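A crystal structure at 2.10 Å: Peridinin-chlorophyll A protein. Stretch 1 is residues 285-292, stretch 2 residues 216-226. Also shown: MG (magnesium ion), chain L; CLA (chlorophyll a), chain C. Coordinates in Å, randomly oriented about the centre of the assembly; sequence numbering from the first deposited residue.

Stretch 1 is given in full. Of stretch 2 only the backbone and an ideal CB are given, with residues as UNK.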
ATOM      1  N   ALA A 285      13.366  -8.842  -9.479  1.00 26.65           N
ATOM      2  CA  ALA A 285      12.852  -8.246 -10.696  1.00 26.22           C
ATOM      3  C   ALA A 285      12.014  -6.976 -10.515  1.00 24.95           C
ATOM      4  O   ALA A 285      11.847  -6.234 -11.461  1.00 24.63           O
ATOM      5  CB  ALA A 285      12.048  -9.304 -11.515  1.00 23.09           C
ATOM      6  N   LEU A 286      11.472  -6.728  -9.326  1.00 26.15           N
ATOM      7  CA  LEU A 286      10.667  -5.525  -9.143  1.00 26.82           C
ATOM      8  C   LEU A 286      11.512  -4.268  -9.396  1.00 27.79           C
ATOM      9  O   LEU A 286      10.989  -3.210  -9.812  1.00 27.56           O
ATOM     10  CB  LEU A 286      10.055  -5.503  -7.747  1.00 26.45           C
ATOM     11  CG  LEU A 286       9.072  -6.651  -7.473  1.00 26.80           C
ATOM     12  CD1 LEU A 286       8.344  -6.453  -6.169  1.00 24.24           C
ATOM     13  CD2 LEU A 286       8.071  -6.704  -8.593  1.00 26.39           C
ATOM     14  N   LEU A 287      12.822  -4.393  -9.185  1.00 26.89           N
ATOM     15  CA  LEU A 287      13.702  -3.280  -9.418  1.00 27.71           C
ATOM     16  C   LEU A 287      13.440  -2.669 -10.792  1.00 28.90           C
ATOM     17  O   LEU A 287      13.465  -1.434 -10.948  1.00 29.16           O
ATOM     18  CB  LEU A 287      15.164  -3.719  -9.299  1.00 29.92           C
ATOM     19  CG  LEU A 287      16.299  -2.686  -9.279  1.00 29.65           C
ATOM     20  CD1 LEU A 287      16.697  -2.308 -10.638  1.00 33.17           C
ATOM     21  CD2 LEU A 287      15.878  -1.463  -8.519  1.00 29.36           C
ATOM     22  N   THR A 288      13.157  -3.491 -11.800  1.00 27.99           N
ATOM     23  CA  THR A 288      12.950  -2.893 -13.121  1.00 28.72           C
ATOM     24  C   THR A 288      11.516  -2.991 -13.608  1.00 28.21           C
ATOM     25  O   THR A 288      11.276  -2.852 -14.792  1.00 26.59           O
ATOM     26  CB  THR A 288      13.841  -3.533 -14.195  1.00 28.68           C
ATOM     27  OG1 THR A 288      13.502  -4.907 -14.285  1.00 28.79           O
ATOM     28  CG2 THR A 288      15.325  -3.413 -13.842  1.00 29.45           C
ATOM     29  N   ALA A 289      10.572  -3.159 -12.680  1.00 26.39           N
ATOM     30  CA  ALA A 289       9.172  -3.317 -13.036  1.00 23.99           C
ATOM     31  C   ALA A 289       8.367  -2.061 -13.199  1.00 22.92           C
ATOM     32  O   ALA A 289       7.426  -2.059 -13.958  1.00 23.75           O
ATOM     33  CB  ALA A 289       8.470  -4.252 -12.023  1.00 21.93           C
ATOM     34  N   PHE A 290       8.707  -0.996 -12.487  1.00 21.76           N
ATOM     35  CA  PHE A 290       7.938   0.247 -12.578  1.00 22.22           C
ATOM     36  C   PHE A 290       8.491   1.265 -13.580  1.00 22.17           C
ATOM     37  O   PHE A 290       9.684   1.346 -13.811  1.00 23.45           O
ATOM     38  CB  PHE A 290       7.836   0.894 -11.182  1.00 20.60           C
ATOM     39  CG  PHE A 290       6.969   0.132 -10.256  1.00 19.19           C
ATOM     40  CD1 PHE A 290       7.454  -1.005  -9.595  1.00 20.29           C
ATOM     41  CD2 PHE A 290       5.640   0.454 -10.141  1.00 17.92           C
ATOM     42  CE1 PHE A 290       6.597  -1.806  -8.840  1.00 18.18           C
ATOM     43  CE2 PHE A 290       4.774  -0.333  -9.391  1.00 19.98           C
ATOM     44  CZ  PHE A 290       5.256  -1.476  -8.736  1.00 20.37           C
ATOM     45  N   PRO A 291       7.611   2.056 -14.192  1.00 24.02           N
ATOM     46  CA  PRO A 291       8.155   3.037 -15.148  1.00 23.31           C
ATOM     47  C   PRO A 291       8.893   4.170 -14.415  1.00 23.39           C
ATOM     48  O   PRO A 291       8.519   4.527 -13.313  1.00 22.39           O
ATOM     49  CB  PRO A 291       6.922   3.506 -15.903  1.00 22.68           C
ATOM     50  CG  PRO A 291       5.843   3.400 -14.858  1.00 22.92           C
ATOM     51  CD  PRO A 291       6.139   2.101 -14.133  1.00 22.07           C
ATOM     52  N   GLY A 292       9.964   4.669 -15.027  1.00 22.87           N
ATOM     53  CA  GLY A 292      10.768   5.735 -14.447  1.00 24.92           C
ATOM     54  C   GLY A 292      11.464   5.481 -13.106  1.00 25.81           C
ATOM     55  O   GLY A 292      11.825   6.411 -12.437  1.00 26.19           O
ATOM     56  N   UNK A 216       0.399   1.200 -18.634  1.00 26.41           N
ATOM     57  CA  UNK A 216       0.477  -0.263 -18.737  1.00 24.91           C
ATOM     58  C   UNK A 216       1.622  -0.824 -17.970  1.00 22.33           C
ATOM     59  O   UNK A 216       1.486  -1.858 -17.324  1.00 20.81           O
ATOM     60  CB  UNK A 216       0.593  -0.699 -20.199  1.00 24.91           C
ATOM     61  N   UNK A 217       2.760  -0.149 -18.038  1.00 21.48           N
ATOM     62  CA  UNK A 217       3.914  -0.651 -17.325  1.00 21.70           C
ATOM     63  C   UNK A 217       3.682  -0.515 -15.804  1.00 21.65           C
ATOM     64  O   UNK A 217       4.136  -1.374 -14.990  1.00 20.71           O
ATOM     65  CB  UNK A 217       5.176   0.097 -17.759  1.00 21.70           C
ATOM     66  N   UNK A 218       2.982   0.548 -15.420  1.00 21.52           N
ATOM     67  CA  UNK A 218       2.693   0.764 -13.982  1.00 23.32           C
ATOM     68  C   UNK A 218       1.730  -0.331 -13.439  1.00 24.60           C
ATOM     69  O   UNK A 218       1.948  -0.912 -12.335  1.00 21.37           O
ATOM     70  CB  UNK A 218       2.083   2.151 -13.771  1.00 23.32           C
ATOM     71  N   UNK A 219       0.657  -0.622 -14.208  1.00 25.36           N
ATOM     72  CA  UNK A 219      -0.287  -1.681 -13.774  1.00 26.76           C
ATOM     73  C   UNK A 219       0.494  -3.010 -13.663  1.00 27.29           C
ATOM     74  O   UNK A 219       0.264  -3.835 -12.759  1.00 28.21           O
ATOM     75  CB  UNK A 219      -1.456  -1.816 -14.752  1.00 26.76           C
ATOM     76  N   UNK A 220       1.420  -3.215 -14.585  1.00 27.82           N
ATOM     77  CA  UNK A 220       2.200  -4.441 -14.575  1.00 28.34           C
ATOM     78  C   UNK A 220       3.104  -4.478 -13.374  1.00 26.71           C
ATOM     79  O   UNK A 220       3.328  -5.529 -12.766  1.00 27.33           O
ATOM     80  CB  UNK A 220       3.020  -4.578 -15.860  1.00 28.34           C
ATOM     81  N   UNK A 221       3.660  -3.322 -13.054  1.00 26.22           N
ATOM     82  CA  UNK A 221       4.509  -3.239 -11.879  1.00 26.07           C
ATOM     83  C   UNK A 221       3.699  -3.555 -10.630  1.00 24.49           C
ATOM     84  O   UNK A 221       4.135  -4.305  -9.754  1.00 22.87           O
ATOM     85  CB  UNK A 221       5.150  -1.854 -11.770  1.00 26.07           C
ATOM     86  N   UNK A 222       2.497  -2.992 -10.544  1.00 24.72           N
ATOM     87  CA  UNK A 222       1.667  -3.248  -9.356  1.00 23.76           C
ATOM     88  C   UNK A 222       1.348  -4.725  -9.273  1.00 25.22           C
ATOM     89  O   UNK A 222       1.378  -5.334  -8.194  1.00 24.90           O
ATOM     90  CB  UNK A 222       0.377  -2.426  -9.392  1.00 23.76           C
ATOM     91  N   UNK A 223       1.009  -5.290 -10.428  1.00 24.75           N
ATOM     92  CA  UNK A 223       0.653  -6.687 -10.499  1.00 25.79           C
ATOM     93  C   UNK A 223       1.810  -7.567 -10.052  1.00 26.66           C
ATOM     94  O   UNK A 223       1.611  -8.484  -9.257  1.00 26.84           O
ATOM     95  CB  UNK A 223       0.221  -7.053 -11.920  1.00 25.79           C
ATOM     96  N   UNK A 224       3.019  -7.292 -10.555  1.00 25.93           N
ATOM     97  CA  UNK A 224       4.178  -8.092 -10.165  1.00 24.90           C
ATOM     98  C   UNK A 224       4.439  -7.966  -8.688  1.00 25.79           C
ATOM     99  O   UNK A 224       4.911  -8.920  -8.047  1.00 25.13           O
ATOM    100  CB  UNK A 224       5.420  -7.674 -10.954  1.00 24.90           C
ATOM    101  N   UNK A 225       4.160  -6.776  -8.140  1.00 23.46           N
ATOM    102  CA  UNK A 225       4.387  -6.536  -6.714  1.00 21.51           C
ATOM    103  C   UNK A 225       3.406  -7.364  -5.877  1.00 22.64           C
ATOM    104  O   UNK A 225       3.762  -7.943  -4.841  1.00 22.04           O
ATOM    105  CB  UNK A 225       4.243  -5.048  -6.389  1.00 21.51           C
ATOM    106  N   UNK A 226       2.147  -7.398  -6.296  1.00 22.03           N
ATOM    107  CA  UNK A 226       1.178  -8.184  -5.572  1.00 23.70           C
ATOM    108  C   UNK A 226       1.586  -9.669  -5.667  1.00 23.92           C
ATOM    109  O   UNK A 226       1.561 -10.380  -4.698  1.00 21.59           O
ATOM    110  CB  UNK A 226      -0.231  -7.951  -6.122  1.00 23.70           C
TER
HETATM  111 MG    MG L1337      -1.749 -10.942 -11.908  1.00 27.15          MG
HETATM  112 MG   CLA C1328       8.636   0.727   2.946  1.00 18.92          MG
HETATM  113  CHA CLA C1328      10.937   0.020   0.385  1.00 17.54           C
HETATM  114  CHB CLA C1328       9.204   4.107   2.471  1.00 15.81           C
HETATM  115  CHC CLA C1328       5.757   1.484   4.740  1.00 20.50           C
HETATM  116  CHD CLA C1328       7.570  -2.591   2.678  1.00 19.35           C
HETATM  117  NA  CLA C1328      10.018   1.897   1.720  1.00 15.04           N
HETATM  118  C1A CLA C1328      10.875   1.387   0.733  1.00 18.76           C
HETATM  119  C2A CLA C1328      11.579   2.525   0.026  1.00 19.43           C
HETATM  120  C3A CLA C1328      11.200   3.754   0.840  1.00 16.26           C
HETATM  121  C4A CLA C1328      10.053   3.274   1.731  1.00 17.90           C
HETATM  122  CMA CLA C1328      12.382   4.170   1.729  1.00 13.83           C
HETATM  123  CAA CLA C1328      11.094   2.666  -1.421  1.00 18.06           C
HETATM  124  CBA CLA C1328      11.939   3.638  -2.241  1.00 20.31           C
HETATM  125  CGA CLA C1328      11.332   3.940  -3.603  1.00 20.90           C
HETATM  126  O1A CLA C1328      11.896   4.762  -4.330  1.00 20.03           O
HETATM  127  O2A CLA C1328      10.094   3.296  -4.072  1.00 19.43           O
HETATM  128  NB  CLA C1328       7.726   2.476   3.602  1.00 17.99           N
HETATM  129  C1B CLA C1328       8.168   3.752   3.318  1.00 17.05           C
HETATM  130  C2B CLA C1328       7.429   4.688   4.121  1.00 19.87           C
HETATM  131  C3B CLA C1328       6.458   3.986   4.787  1.00 20.31           C
HETATM  132  C4B CLA C1328       6.605   2.571   4.395  1.00 20.08           C
HETATM  133  CMB CLA C1328       7.719   6.228   4.267  1.00 11.71           C
HETATM  134  CAB CLA C1328       5.620   4.819   5.648  1.00 20.93           C
HETATM  135  CBB CLA C1328       4.637   4.269   6.380  1.00 25.45           C
HETATM  136  NC  CLA C1328       6.958  -0.371   3.589  1.00 18.25           N
HETATM  137  C1C CLA C1328       5.922   0.121   4.364  1.00 19.64           C
HETATM  138  C2C CLA C1328       5.091  -1.000   4.790  1.00 18.85           C
HETATM  139  C3C CLA C1328       5.595  -2.121   4.219  1.00 20.05           C
HETATM  140  C4C CLA C1328       6.764  -1.726   3.444  1.00 20.22           C
HETATM  141  CMC CLA C1328       3.860  -0.961   5.700  1.00 19.42           C
HETATM  142  CAC CLA C1328       5.075  -3.536   4.350  1.00 20.29           C
HETATM  143  CBC CLA C1328       5.727  -4.279   5.578  1.00 20.99           C
HETATM  144  ND  CLA C1328       9.098  -0.903   1.817  1.00 16.78           N
HETATM  145  C1D CLA C1328       8.693  -2.205   1.921  1.00 18.51           C
HETATM  146  C2D CLA C1328       9.636  -3.085   1.285  1.00 18.18           C
HETATM  147  C3D CLA C1328      10.516  -2.278   0.674  1.00 18.44           C
HETATM  148  C4D CLA C1328      10.168  -0.938   0.997  1.00 19.04           C
HETATM  149  CMD CLA C1328       9.567  -4.655   1.267  1.00 18.31           C
HETATM  150  CAD CLA C1328      11.622  -2.208  -0.248  1.00 21.31           C
HETATM  151  OBD CLA C1328      12.435  -3.074  -0.619  1.00 25.89           O
HETATM  152  CBD CLA C1328      11.796  -0.757  -0.650  1.00 19.33           C
HETATM  153  CGD CLA C1328      13.266  -0.433  -0.501  1.00 19.67           C
HETATM  154  O1D CLA C1328      13.682   0.049   0.552  1.00 16.83           O
HETATM  155  O2D CLA C1328      14.118  -0.728  -1.515  1.00 22.68           O
HETATM  156  CED CLA C1328      15.421  -0.605  -1.329  1.00 24.25           C
HETATM  157  C1  CLA C1328       9.620   3.671  -5.391  1.00 21.72           C
HETATM  158  C2  CLA C1328       8.449   2.953  -5.615  1.00 20.23           C
HETATM  159  C3  CLA C1328       7.968   2.323  -6.758  1.00 20.70           C
HETATM  160  C4  CLA C1328       8.730   2.335  -8.139  1.00 17.43           C
HETATM  161  C5  CLA C1328       6.600   1.528  -6.771  1.00 22.03           C
HETATM  162  C6  CLA C1328       5.785   1.584  -5.441  1.00 20.64           C
HETATM  163  C7  CLA C1328       4.569   0.621  -5.443  1.00 20.60           C
HETATM  164  C8  CLA C1328       3.749   0.566  -4.126  1.00 23.64           C
HETATM  165  C9  CLA C1328       2.829  -0.677  -4.123  1.00 24.27           C
HETATM  166  C10 CLA C1328       2.895   1.853  -4.029  1.00 23.52           C
HETATM  167  C11 CLA C1328       1.763   1.836  -2.971  1.00 24.50           C
HETATM  168  C12 CLA C1328       1.163   3.230  -2.764  1.00 24.81           C
HETATM  169  C13 CLA C1328       0.658   3.954  -4.022  1.00 25.34           C
HETATM  170  C14 CLA C1328       0.543   5.455  -3.868  1.00 25.68           C
HETATM  171  C15 CLA C1328      -0.693   3.357  -4.436  1.00 25.52           C
HETATM  172  C16 CLA C1328      -1.867   3.571  -3.494  1.00 24.13           C
HETATM  173  C17 CLA C1328      -2.971   2.627  -3.875  1.00 23.18           C
HETATM  174  C18 CLA C1328      -4.288   2.815  -3.132  1.00 24.82           C
HETATM  175  C19 CLA C1328      -5.295   1.804  -3.618  1.00 26.48           C
HETATM  176  C20 CLA C1328      -4.827   4.212  -3.367  1.00 25.16           C

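Stretch 2 is helical throughout, with phi near -65° and psi near -40°.

Position 216 has nothing of stretch 1 within 5.5 Å of its ideal CB, so almost any helix-compatible residue would do; it is Lys216.

At 217 the bond points toward stretch 1, and the ideal CB lies 4.3 Å from Pro291 CD. A flexible apolar chain would suit. The residue is Met217, whose CG sits 4.0 Å from Pro291 CD.

Position 218 points sideways, its ideal CB 4.1 Å from Pro291 CD. Leucine, isoleucine or methionine could fill this space. Met218 places SD 3.6 Å from Phe290 CD2; at 88° off the ring normal, the sulfur meets the ring's edge.

Position 219 points away and is unconstrained by stretch 1; it is Ala219.

Position 220 points sideways, its ideal CB 5.4 Å from Ala289 O. That carbonyl can accept a hydrogen bond, so a polar chain could engage it directly or through water. In Asp220, OD2 accepts from a water at 2.6 Å, and the same water donates to Ala289 O at 2.9 Å.

Position 221 is the most restrictive. Its ideal CB would lie 2.8 Å from Phe290 CE2, a clash, and a tight 3.2 Å from Ala289 O. Only glycine fits this backbone without strain. Gly221 CA packs over the ring face of Phe290, 3.9 Å from the centroid and 18° off the normal, as a CH-pi contact.

Position 222 points away, but its ideal CB is 4.9 Å from Phe290 CE2, so a branched or long apolar chain could reach back. Ile222 does, with CD1 3.6 Å from Phe290 CE2.

Position 223 points away from stretch 1, but the magnesium ion lies beyond it, favouring a carboxylate. Asp223 binds the ion through OD1 at 2.5 Å and OD2 at 2.6 Å.

At 224 the bond points toward stretch 1, the ideal CB 3.7 Å from Leu286 CD2. An aliphatic stem suits. Lys224 supplies one, its CD 4.1 Å from Ala289 CB, while its end leads away to a salt bridge, NZ to Asp220 OD2 at 2.7 Å.

Position 225 points sideways, the ideal CB 4.3 Å from Leu286 CD1 and 4.4 Å from Phe290 CZ; valine, threonine or serine seem plausible. Thr225 OG1 donates to Gly221 O at 2.8 Å and lies 3.2 Å from Phe290 CZ, at the ring edge.

Position 226 points away; it is Leu226.

Stretch 2, residues 216-226: KMMADGIDKTL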
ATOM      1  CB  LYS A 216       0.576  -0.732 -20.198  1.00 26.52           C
ATOM      2  CG  LYS A 216      -0.757  -0.685 -20.946  1.00 29.55           C
ATOM      3  CD  LYS A 216      -0.654  -1.486 -22.248  1.00 32.80           C
ATOM      4  CE  LYS A 216      -1.949  -1.406 -23.067  1.00 36.14           C
ATOM      5  NZ  LYS A 216      -1.865  -2.172 -24.372  1.00 38.48           N
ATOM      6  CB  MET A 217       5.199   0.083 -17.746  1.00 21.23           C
ATOM      7  CG  MET A 217       6.399  -0.557 -17.081  1.00 23.14           C
ATOM      8  SD  MET A 217       7.936   0.045 -17.593  1.00 31.18           S
ATOM      9  CE  MET A 217       7.922  -0.727 -19.223  1.00 30.76           C
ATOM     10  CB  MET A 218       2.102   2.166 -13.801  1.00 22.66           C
ATOM     11  CG  MET A 218       1.619   2.508 -12.380  1.00 24.81           C
ATOM     12  SD  MET A 218       2.873   2.494 -11.101  1.00 23.89           S
ATOM     13  CE  MET A 218       3.797   4.003 -11.365  1.00 22.06           C
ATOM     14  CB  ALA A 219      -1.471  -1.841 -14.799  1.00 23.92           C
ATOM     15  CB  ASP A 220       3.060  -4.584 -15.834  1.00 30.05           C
ATOM     16  CG  ASP A 220       3.749  -5.938 -15.869  1.00 33.08           C
ATOM     17  OD1 ASP A 220       3.009  -6.930 -15.968  1.00 33.93           O
ATOM     18  OD2 ASP A 220       4.995  -6.032 -15.747  1.00 35.39           O
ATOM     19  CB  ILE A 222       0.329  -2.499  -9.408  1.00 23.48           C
ATOM     20  CG1 ILE A 222       0.580  -0.970  -9.399  1.00 24.76           C
ATOM     21  CG2 ILE A 222      -0.582  -2.982  -8.256  1.00 21.15           C
ATOM     22  CD1 ILE A 222       1.358  -0.463  -8.152  1.00 25.54           C
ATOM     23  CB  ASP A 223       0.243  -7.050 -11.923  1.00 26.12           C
ATOM     24  CG  ASP A 223      -0.439  -8.377 -11.981  1.00 28.25           C
ATOM     25  OD1 ASP A 223      -0.902  -8.795 -10.899  1.00 29.39           O
ATOM     26  OD2 ASP A 223      -0.527  -8.995 -13.067  1.00 27.05           O
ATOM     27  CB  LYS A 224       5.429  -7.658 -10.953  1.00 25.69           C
ATOM     28  CG  LYS A 224       5.603  -8.374 -12.342  1.00 24.99           C
ATOM     29  CD  LYS A 224       6.794  -7.821 -13.074  1.00 24.85           C
ATOM     30  CE  LYS A 224       7.038  -8.558 -14.391  1.00 28.44           C
ATOM     31  NZ  LYS A 224       5.792  -8.590 -15.259  1.00 30.53           N
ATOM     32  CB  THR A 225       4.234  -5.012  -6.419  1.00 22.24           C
ATOM     33  OG1 THR A 225       5.226  -4.299  -7.158  1.00 21.54           O
ATOM     34  CG2 THR A 225       4.443  -4.688  -4.968  1.00 20.17           C
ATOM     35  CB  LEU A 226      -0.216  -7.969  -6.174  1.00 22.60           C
ATOM     36  CG  LEU A 226      -0.791  -6.573  -5.994  1.00 22.92           C
ATOM     37  CD1 LEU A 226      -2.312  -6.677  -6.252  1.00 23.27           C
ATOM     38  CD2 LEU A 226      -0.482  -6.027  -4.558  1.00 18.52           C
TER
HETATM   39  O   HOH W   1       6.981  -4.323 -15.772  1.00 34.17           O
HETATM   40  O   HOH W   2       9.723   0.504   4.763  1.00 17.65           O
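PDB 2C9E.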